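Local coordinates for protein endonuclease and methylase LlaGI (Lactococcus lactis, PDB 5FFJ) that recognises a specific DNA sequence as a Type ISP restriction-modification enzyme, joining a helicase-like ATPase and a methyltransferase in one chain, at residues A[989-994]-A[1021-1026]; A[1067-1072]-A[1153-1158]. All coordinates share one frame; numbering follows the deposited sequence.

Contact 1. Residues A[989-994]-A[1021-1026]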
ATOM      1  N   ASN A 989       0.408  43.458   8.012  1.00112.80           N
ATOM      2  CA  ASN A 989      -0.508  42.712   8.867  1.00106.47           C
ATOM      3  C   ASN A 989      -0.203  41.216   8.831  1.00101.59           C
ATOM      4  O   ASN A 989      -0.107  40.618   7.757  1.00 94.01           O
ATOM      5  CB  ASN A 989      -1.957  42.970   8.437  1.00109.67           C
ATOM      6  CG  ASN A 989      -2.958  42.759   9.565  1.00118.20           C
ATOM      7  OD1 ASN A 989      -2.586  42.463  10.701  1.00110.22           O
ATOM      8  ND2 ASN A 989      -4.240  42.922   9.251  1.00111.78           N
ATOM      9  N   HIS A 990      -0.043  40.626  10.012  1.00101.71           N
ATOM     10  CA  HIS A 990       0.234  39.199  10.151  1.00 86.86           C
ATOM     11  C   HIS A 990      -0.627  38.606  11.257  1.00 90.98           C
ATOM     12  O   HIS A 990      -0.466  38.958  12.426  1.00 99.89           O
ATOM     13  CB  HIS A 990       1.712  38.958  10.464  1.00 90.40           C
ATOM     14  CG  HIS A 990       2.638  39.346   9.356  1.00 90.65           C
ATOM     15  ND1 HIS A 990       2.235  39.435   8.039  1.00 91.68           N
ATOM     16  CD2 HIS A 990       3.954  39.669   9.366  1.00 82.76           C
ATOM     17  CE1 HIS A 990       3.257  39.794   7.292  1.00 93.05           C
ATOM     18  NE2 HIS A 990       4.316  39.944   8.069  1.00 88.76           N
ATOM     19  N   GLU A 991      -1.537  37.706  10.893  1.00 89.89           N
ATOM     20  CA  GLU A 991      -2.402  37.068  11.879  1.00 94.62           C
ATOM     21  C   GLU A 991      -2.821  35.656  11.479  1.00 87.60           C
ATOM     22  O   GLU A 991      -3.018  35.354  10.299  1.00 74.12           O
ATOM     23  CB  GLU A 991      -3.646  37.922  12.125  1.00 98.43           C
ATOM     24  CG  GLU A 991      -4.369  38.368  10.864  1.00 97.99           C
ATOM     25  CD  GLU A 991      -5.604  39.192  11.174  1.00100.95           C
ATOM     26  OE1 GLU A 991      -5.948  39.317  12.370  1.00103.12           O
ATOM     27  OE2 GLU A 991      -6.231  39.717  10.231  1.00 92.39           O
ATOM     28  N   VAL A 992      -2.958  34.802  12.490  1.00 85.12           N
ATOM     29  CA  VAL A 992      -3.363  33.415  12.310  1.00 80.17           C
ATOM     30  C   VAL A 992      -4.835  33.252  12.678  1.00 78.68           C
ATOM     31  O   VAL A 992      -5.313  33.861  13.637  1.00 73.96           O
ATOM     32  CB  VAL A 992      -2.513  32.463  13.179  1.00 73.91           C
ATOM     33  CG1 VAL A 992      -2.859  31.008  12.888  1.00 74.08           C
ATOM     34  CG2 VAL A 992      -1.028  32.712  12.951  1.00 65.00           C
ATOM     35  N   HIS A 993      -5.544  32.429  11.910  1.00 63.04           N
ATOM     36  CA  HIS A 993      -6.940  32.113  12.188  1.00 84.84           C
ATOM     37  C   HIS A 993      -7.097  30.600  12.281  1.00 78.80           C
ATOM     38  O   HIS A 993      -6.880  29.886  11.304  1.00 76.95           O
ATOM     39  CB  HIS A 993      -7.849  32.692  11.104  1.00 88.58           C
ATOM     40  CG  HIS A 993      -7.682  34.166  10.903  1.00 90.47           C
ATOM     41  ND1 HIS A 993      -7.902  35.085  11.907  1.00 90.64           N
ATOM     42  CD2 HIS A 993      -7.313  34.882   9.813  1.00 79.16           C
ATOM     43  CE1 HIS A 993      -7.676  36.302  11.445  1.00 85.61           C
ATOM     44  NE2 HIS A 993      -7.318  36.207  10.178  1.00 83.16           N
ATOM     45  N   TYR A 994      -7.468  30.113  13.463  1.00 73.83           N
ATOM     46  CA  TYR A 994      -7.466  28.680  13.730  1.00 77.05           C
ATOM     47  C   TYR A 994      -8.804  28.187  14.263  1.00 68.88           C
ATOM     48  O   TYR A 994      -9.472  28.875  15.038  1.00 75.60           O
ATOM     49  CB  TYR A 994      -6.354  28.340  14.724  1.00 78.62           C
ATOM     50  CG  TYR A 994      -6.373  26.909  15.209  1.00 69.96           C
ATOM     51  CD1 TYR A 994      -5.877  25.877  14.421  1.00 67.54           C
ATOM     52  CD2 TYR A 994      -6.884  26.591  16.459  1.00 61.97           C
ATOM     53  CE1 TYR A 994      -5.896  24.566  14.867  1.00 71.36           C
ATOM     54  CE2 TYR A 994      -6.906  25.288  16.912  1.00 64.63           C
ATOM     55  CZ  TYR A 994      -6.411  24.279  16.114  1.00 61.77           C
ATOM     56  OH  TYR A 994      -6.433  22.979  16.566  1.00 60.04           O
ATOM     57  N   TRP A1021     -13.663  31.653  13.704  1.00 92.93           N
ATOM     58  CA  TRP A1021     -12.215  31.574  13.855  1.00 83.02           C
ATOM     59  C   TRP A1021     -11.762  32.077  15.218  1.00 80.07           C
ATOM     60  O   TRP A1021     -12.418  32.921  15.829  1.00 69.98           O
ATOM     61  CB  TRP A1021     -11.516  32.381  12.762  1.00 83.96           C
ATOM     62  CG  TRP A1021     -11.826  31.909  11.387  1.00 85.70           C
ATOM     63  CD1 TRP A1021     -12.590  32.542  10.456  1.00 81.71           C
ATOM     64  CD2 TRP A1021     -11.382  30.690  10.782  1.00 86.03           C
ATOM     65  NE1 TRP A1021     -12.650  31.795   9.305  1.00 80.09           N
ATOM     66  CE2 TRP A1021     -11.913  30.653   9.481  1.00 86.20           C
ATOM     67  CE3 TRP A1021     -10.583  29.628  11.216  1.00 79.47           C
ATOM     68  CZ2 TRP A1021     -11.675  29.595   8.609  1.00 84.63           C
ATOM     69  CZ3 TRP A1021     -10.345  28.579  10.348  1.00 79.68           C
ATOM     70  CH2 TRP A1021     -10.891  28.570   9.059  1.00 69.83           C
ATOM     71  N   GLU A1022     -10.635  31.545  15.683  1.00 84.68           N
ATOM     72  CA  GLU A1022      -9.978  32.053  16.880  1.00 85.61           C
ATOM     73  C   GLU A1022      -8.715  32.802  16.480  1.00 80.71           C
ATOM     74  O   GLU A1022      -7.870  32.271  15.758  1.00 78.35           O
ATOM     75  CB  GLU A1022      -9.631  30.919  17.847  1.00 83.58           C
ATOM     76  CG  GLU A1022      -9.100  31.407  19.189  1.00 96.71           C
ATOM     77  CD  GLU A1022      -8.544  30.288  20.044  1.00107.84           C
ATOM     78  OE1 GLU A1022      -7.821  30.588  21.017  1.00109.53           O
ATOM     79  OE2 GLU A1022      -8.832  29.110  19.746  1.00115.64           O
ATOM     80  N   ASN A1023      -8.595  34.040  16.943  1.00 90.14           N
ATOM     81  CA  ASN A1023      -7.403  34.832  16.681  1.00 84.63           C
ATOM     82  C   ASN A1023      -6.244  34.330  17.535  1.00 71.57           C
ATOM     83  O   ASN A1023      -6.350  34.276  18.761  1.00 80.07           O
ATOM     84  CB  ASN A1023      -7.668  36.313  16.958  1.00 89.12           C
ATOM     85  CG  ASN A1023      -7.122  37.220  15.870  1.00113.75           C
ATOM     86  OD1 ASN A1023      -7.254  36.935  14.679  1.00113.03           O
ATOM     87  ND2 ASN A1023      -6.499  38.320  16.276  1.00119.62           N
ATOM     88  N   ILE A1024      -5.147  33.961  16.881  1.00 71.49           N
ATOM     89  CA  ILE A1024      -3.995  33.382  17.565  1.00 73.53           C
ATOM     90  C   ILE A1024      -2.751  34.251  17.417  1.00 63.03           C
ATOM     91  O   ILE A1024      -2.352  34.602  16.305  1.00 68.93           O
ATOM     92  CB  ILE A1024      -3.696  31.958  17.034  1.00 77.83           C
ATOM     93  CG1 ILE A1024      -4.686  30.963  17.653  1.00 74.35           C
ATOM     94  CG2 ILE A1024      -2.245  31.547  17.338  1.00 75.43           C
ATOM     95  CD1 ILE A1024      -4.463  29.517  17.261  1.00 73.40           C
ATOM     96  N   SER A1025      -2.146  34.581  18.552  1.00 70.58           N
ATOM     97  CA  SER A1025      -0.879  35.299  18.584  1.00 71.91           C
ATOM     98  C   SER A1025       0.237  34.344  19.004  1.00 65.16           C
ATOM     99  O   SER A1025       0.377  34.056  20.193  1.00 64.17           O
ATOM    100  CB  SER A1025      -0.954  36.485  19.552  1.00 63.68           C
ATOM    101  OG  SER A1025      -1.228  36.052  20.873  1.00 72.81           O
ATOM    102  N   PRO A1026       1.025  33.837  18.034  1.00 53.11           N
ATOM    103  CA  PRO A1026       2.106  32.904  18.380  1.00 52.99           C
ATOM    104  C   PRO A1026       3.057  33.430  19.457  1.00 43.91           C
ATOM    105  O   PRO A1026       3.307  34.633  19.523  1.00 55.08           O
ATOM    106  CB  PRO A1026       2.853  32.708  17.050  1.00 56.11           C
ATOM    107  CG  PRO A1026       2.270  33.698  16.092  1.00 57.80           C
ATOM    108  CD  PRO A1026       0.901  34.001  16.576  1.00 61.30           C
TER

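Contact 2. Residues A[1067-1072]-A[1153-1158]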
ATOM      1  N   ALA A1067      11.859  -7.761  16.543  1.00 24.50           N
ATOM      2  CA  ALA A1067      11.455  -9.153  16.359  1.00 45.37           C
ATOM      3  C   ALA A1067      12.648 -10.103  16.461  1.00 33.27           C
ATOM      4  O   ALA A1067      12.529 -11.208  16.992  1.00 50.56           O
ATOM      5  CB  ALA A1067      10.753  -9.335  15.021  1.00 42.02           C
ATOM      6  N   TRP A1068      13.797  -9.664  15.957  1.00 42.92           N
ATOM      7  CA  TRP A1068      15.013 -10.469  15.990  1.00 44.57           C
ATOM      8  C   TRP A1068      15.738 -10.334  17.322  1.00 49.47           C
ATOM      9  O   TRP A1068      16.142 -11.326  17.928  1.00 59.44           O
ATOM     10  CB  TRP A1068      15.959 -10.057  14.860  1.00 46.02           C
ATOM     11  CG  TRP A1068      15.440 -10.332  13.482  1.00 53.01           C
ATOM     12  CD1 TRP A1068      14.655  -9.515  12.721  1.00 58.65           C
ATOM     13  CD2 TRP A1068      15.680 -11.504  12.694  1.00 48.77           C
ATOM     14  NE1 TRP A1068      14.389 -10.108  11.510  1.00 64.39           N
ATOM     15  CE2 TRP A1068      15.007 -11.329  11.469  1.00 55.76           C
ATOM     16  CE3 TRP A1068      16.396 -12.684  12.909  1.00 52.57           C
ATOM     17  CZ2 TRP A1068      15.030 -12.293  10.463  1.00 56.62           C
ATOM     18  CZ3 TRP A1068      16.419 -13.637  11.909  1.00 51.28           C
ATOM     19  CH2 TRP A1068      15.740 -13.437  10.701  1.00 47.15           C
ATOM     20  N   VAL A1069      15.884  -9.093  17.771  1.00 48.21           N
ATOM     21  CA  VAL A1069      16.815  -8.757  18.842  1.00 46.06           C
ATOM     22  C   VAL A1069      16.187  -8.824  20.241  1.00 40.33           C
ATOM     23  O   VAL A1069      16.904  -8.951  21.236  1.00 42.46           O
ATOM     24  CB  VAL A1069      17.417  -7.346  18.580  1.00 50.31           C
ATOM     25  CG1 VAL A1069      17.166  -6.379  19.734  1.00 58.18           C
ATOM     26  CG2 VAL A1069      18.900  -7.456  18.280  1.00 51.89           C
ATOM     27  N   SER A1070      14.860  -8.749  20.314  1.00 46.13           N
ATOM     28  CA  SER A1070      14.149  -8.804  21.595  1.00 44.18           C
ATOM     29  C   SER A1070      13.079  -9.896  21.599  1.00 43.57           C
ATOM     30  O   SER A1070      12.471 -10.185  20.567  1.00 54.68           O
ATOM     31  CB  SER A1070      13.501  -7.453  21.910  1.00 51.65           C
ATOM     32  OG  SER A1070      12.147  -7.430  21.494  1.00 54.09           O
ATOM     33  N   ASN A1071      12.841 -10.480  22.770  1.00 38.26           N
ATOM     34  CA  ASN A1071      11.903 -11.591  22.907  1.00 54.25           C
ATOM     35  C   ASN A1071      11.666 -11.948  24.376  1.00 47.95           C
ATOM     36  O   ASN A1071      12.490 -11.649  25.240  1.00 46.85           O
ATOM     37  CB  ASN A1071      12.427 -12.814  22.141  1.00 53.69           C
ATOM     38  CG  ASN A1071      11.438 -13.974  22.109  1.00 43.86           C
ATOM     39  OD1 ASN A1071      10.712 -14.222  23.069  1.00 73.10           O
ATOM     40  ND2 ASN A1071      11.424 -14.701  20.997  1.00 51.97           N
ATOM     41  N   PHE A1072      10.529 -12.584  24.645  1.00 43.33           N
ATOM     42  CA  PHE A1072      10.206 -13.080  25.981  1.00 51.17           C
ATOM     43  C   PHE A1072      11.129 -14.221  26.416  1.00 57.49           C
ATOM     44  O   PHE A1072      11.512 -14.306  27.582  1.00 55.60           O
ATOM     45  CB  PHE A1072       8.752 -13.560  26.031  1.00 48.40           C
ATOM     46  CG  PHE A1072       7.751 -12.460  26.249  1.00 46.06           C
ATOM     47  CD1 PHE A1072       7.753 -11.728  27.424  1.00 44.62           C
ATOM     48  CD2 PHE A1072       6.785 -12.179  25.296  1.00 49.81           C
ATOM     49  CE1 PHE A1072       6.828 -10.722  27.635  1.00 43.32           C
ATOM     50  CE2 PHE A1072       5.856 -11.175  25.504  1.00 53.93           C
ATOM     51  CZ  PHE A1072       5.878 -10.447  26.675  1.00 38.84           C
ATOM     52  N   TYR A1153      13.549 -10.119  27.211  1.00 45.72           N
ATOM     53  CA  TYR A1153      14.985 -10.277  27.046  1.00 45.72           C
ATOM     54  C   TYR A1153      15.448  -9.534  25.802  1.00 48.30           C
ATOM     55  O   TYR A1153      14.760  -9.527  24.780  1.00 41.76           O
ATOM     56  CB  TYR A1153      15.359 -11.754  26.954  1.00 46.30           C
ATOM     57  CG  TYR A1153      15.348 -12.461  28.286  1.00 51.60           C
ATOM     58  CD1 TYR A1153      16.464 -12.435  29.113  1.00 47.75           C
ATOM     59  CD2 TYR A1153      14.225 -13.148  28.724  1.00 52.80           C
ATOM     60  CE1 TYR A1153      16.461 -13.075  30.336  1.00 43.67           C
ATOM     61  CE2 TYR A1153      14.213 -13.793  29.947  1.00 52.05           C
ATOM     62  CZ  TYR A1153      15.335 -13.753  30.748  1.00 44.39           C
ATOM     63  OH  TYR A1153      15.332 -14.393  31.965  1.00 46.55           O
ATOM     64  N   LEU A1154      16.617  -8.910  25.902  1.00 54.14           N
ATOM     65  CA  LEU A1154      17.150  -8.074  24.835  1.00 41.19           C
ATOM     66  C   LEU A1154      18.601  -8.428  24.547  1.00 53.87           C
ATOM     67  O   LEU A1154      19.412  -8.567  25.465  1.00 49.03           O
ATOM     68  CB  LEU A1154      17.033  -6.592  25.212  1.00 40.51           C
ATOM     69  CG  LEU A1154      17.988  -5.597  24.539  1.00 35.87           C
ATOM     70  CD1 LEU A1154      17.683  -5.467  23.060  1.00 36.35           C
ATOM     71  CD2 LEU A1154      17.921  -4.243  25.222  1.00 46.07           C
ATOM     72  N   TYR A1155      18.917  -8.575  23.267  1.00 53.99           N
ATOM     73  CA  TYR A1155      20.299  -8.688  22.832  1.00 46.10           C
ATOM     74  C   TYR A1155      20.853  -7.283  22.619  1.00 44.75           C
ATOM     75  O   TYR A1155      20.769  -6.731  21.519  1.00 42.97           O
ATOM     76  CB  TYR A1155      20.403  -9.531  21.556  1.00 51.74           C
ATOM     77  CG  TYR A1155      21.817  -9.718  21.043  1.00 61.53           C
ATOM     78  CD1 TYR A1155      22.757 -10.436  21.773  1.00 66.79           C
ATOM     79  CD2 TYR A1155      22.209  -9.186  19.820  1.00 57.41           C
ATOM     80  CE1 TYR A1155      24.051 -10.609  21.302  1.00 62.14           C
ATOM     81  CE2 TYR A1155      23.498  -9.357  19.343  1.00 58.03           C
ATOM     82  CZ  TYR A1155      24.414 -10.069  20.087  1.00 64.03           C
ATOM     83  OH  TYR A1155      25.696 -10.239  19.615  1.00 59.73           O
ATOM     84  N   ARG A1156      21.400  -6.700  23.684  1.00 47.75           N
ATOM     85  CA  ARG A1156      21.964  -5.357  23.612  1.00 57.23           C
ATOM     86  C   ARG A1156      23.376  -5.409  23.050  1.00 57.09           C
ATOM     87  O   ARG A1156      24.317  -5.846  23.715  1.00 52.09           O
ATOM     88  CB  ARG A1156      21.974  -4.675  24.979  1.00 55.69           C
ATOM     89  CG  ARG A1156      22.314  -3.193  24.879  1.00 63.26           C
ATOM     90  CD  ARG A1156      22.713  -2.617  26.207  1.00 58.94           C
ATOM     91  NE  ARG A1156      23.908  -3.261  26.733  1.00 60.89           N
ATOM     92  CZ  ARG A1156      24.601  -2.807  27.771  1.00 58.01           C
ATOM     93  NH1 ARG A1156      24.225  -1.694  28.386  1.00 59.75           N
ATOM     94  NH2 ARG A1156      25.673  -3.462  28.186  1.00 63.38           N
ATOM     95  N   ASN A1157      23.505  -4.933  21.818  1.00 51.55           N
ATOM     96  CA  ASN A1157      24.732  -5.060  21.048  1.00 57.80           C
ATOM     97  C   ASN A1157      24.852  -3.862  20.106  1.00 53.45           C
ATOM     98  O   ASN A1157      23.965  -3.636  19.285  1.00 52.96           O
ATOM     99  CB  ASN A1157      24.720  -6.395  20.284  1.00 51.41           C
ATOM    100  CG  ASN A1157      26.077  -6.769  19.717  1.00 55.30           C
ATOM    101  OD1 ASN A1157      27.043  -6.933  20.460  1.00 64.10           O
ATOM    102  ND2 ASN A1157      26.147  -6.942  18.398  1.00 43.97           N
ATOM    103  N   ARG A1158      25.932  -3.091  20.240  1.00 47.09           N
ATOM    104  CA  ARG A1158      26.114  -1.854  19.469  1.00 55.87           C
ATOM    105  C   ARG A1158      25.946  -2.158  17.986  1.00 57.34           C
ATOM    106  O   ARG A1158      25.380  -1.374  17.224  1.00 53.17           O
ATOM    107  CB  ARG A1158      27.493  -1.229  19.725  1.00 39.61           C
ATOM    108  CG  ARG A1158      28.001  -1.322  21.163  1.00 61.96           C
ATOM    109  CD  ARG A1158      29.250  -0.469  21.352  1.00 54.54           C
ATOM    110  NE  ARG A1158      28.929   0.910  21.734  1.00 63.93           N
ATOM    111  CZ  ARG A1158      29.124   1.436  22.944  1.00 62.25           C
ATOM    112  NH1 ARG A1158      29.655   0.717  23.929  1.00 42.60           N
ATOM    113  NH2 ARG A1158      28.791   2.700  23.173  1.00 41.33           N
TER

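Contact 1. Residues A[989-994]-A[1021-1026]
Tyr994, Ile1024 and Val992 bury the most surface here. All three lie on one face of an antiparallel strand pair whose short strand axes run at 142° to each other. Tyr994 has CG anti to its backbone N (chi1 173°). Ile1024 crosses it obliquely and sets its CD1 tip 3.4 Å from Tyr994 CB, at the root of the ring. The phenol reaches beyond this contact, and its OH bonds to Asn949. Val992 stands opposite Ile1024, with their CB atoms 4.1 Å apart. Val992 CG2 also meets Pro1026 CD at 4.3 Å, and helix 932-941 covers this end through Phe939.

Two bonds pair Tyr994 with Glu1022: Tyr994 N to Glu1022 O is 3.2 Å and Glu1022 N to Tyr994 O is 3.0 Å. The first lies in the carbonyl plane, on a lone pair. Ile1024 N bonds to Val992 O at 3.2 Å but sits 36° above that carbonyl plane. The other face carries His993 and Asn1023, the non-hydrogen-bonded pair. Trp1021 turns one ring face to His993 CB, which lies off toward the rim. Tyr946 stacks on the His993 ring.

Strand 1022-1024 is one of the two outermost strands of its sheet. It extends, beyond strand 991-996, a mixed sheet whose first seven strands, from 813-815 to 944-951, follow the 3-2-1-4-5-7-6 order of the Rossmann-like methyltransferase fold.

Contact 2. Residues A[1067-1072]-A[1153-1158]
Tyr1155 holds CG anti to its backbone N (chi1 -179°). This sends the side chain across that of Val1069 at about a right angle, with an edge of the ring toward the valine: CD2 of Tyr1155 is 4.0 Å from CG2 of Val1069. Leu1154 also has CG anti to N (chi1 156°), but its branch leaves on the other side of the strand. Its CD1 lies 3.5 Å from CG1 of Val1069, with the two side chains side by side and pointing the same way. The two methyls of Val1069 thus serve two neighbouring residues of the strand. Tyr1153 places CG beside its backbone N (chi1 -77°). Its ring edge then faces Phe1072, and CD2 of Tyr1153 is 3.2 Å from Phe1072 O, in the ring plane.

The backbone forms a short antiparallel ladder where helix 1066-1069 passes directly into strand 1070-1071. That strand is one edge of a four-stranded mixed sheet in the specificity domain, beside strand 1150-1155. Val1069 O, from the last helical residue, accepts Tyr1155 N at 2.9 Å, nearly along the C=O axis. Asn1071 and Tyr1153 form the hydrogen-bonded pair: Asn1071 N to Tyr1153 O is 2.9 Å, and Tyr1153 N to Asn1071 O is 2.7 Å. Both bonds lie in the plane of the accepting carbonyl. Between them and the helix end, Ser1070 faces Leu1154 as a non-hydrogen-bonded pair, and Ser1070 CA makes a CA-H...O contact of 3.3 Å with Tyr1153 O.

Polar side-chain atoms of 1067-1072 bond to residues just beside that segment. Ser1070 OG bonds to Asp1066 O, while Asn1071 OD1 accepts Ser1073 N, just before helix 1074-1096. Farther along the exit of strand 1150-1155, Arg1158 packs on a phosphate of the bound DNA.

The chain reaches contact 1 first. Its two segments close a loop of 26 residues that includes helix 1003-1012, and the chain returns antiparallel beside strand 991-996 and adds an edge strand to the methyltransferase sheet. The chain then runs on into the specificity domain. There contact 2 closes a longer loop of 80 residues, holding helices 1074-1096 and 1122-1129, and ties strand 1070-1071 to strand 1150-1155. The two contacts follow in series; they neither nest nor cross. The centres of contacts 1 and 2 lie about 49 Å apart. Contact 1 keeps about 14 Å from the bound DNA at its nearest atom, whereas contact 2 comes to about 4 Å.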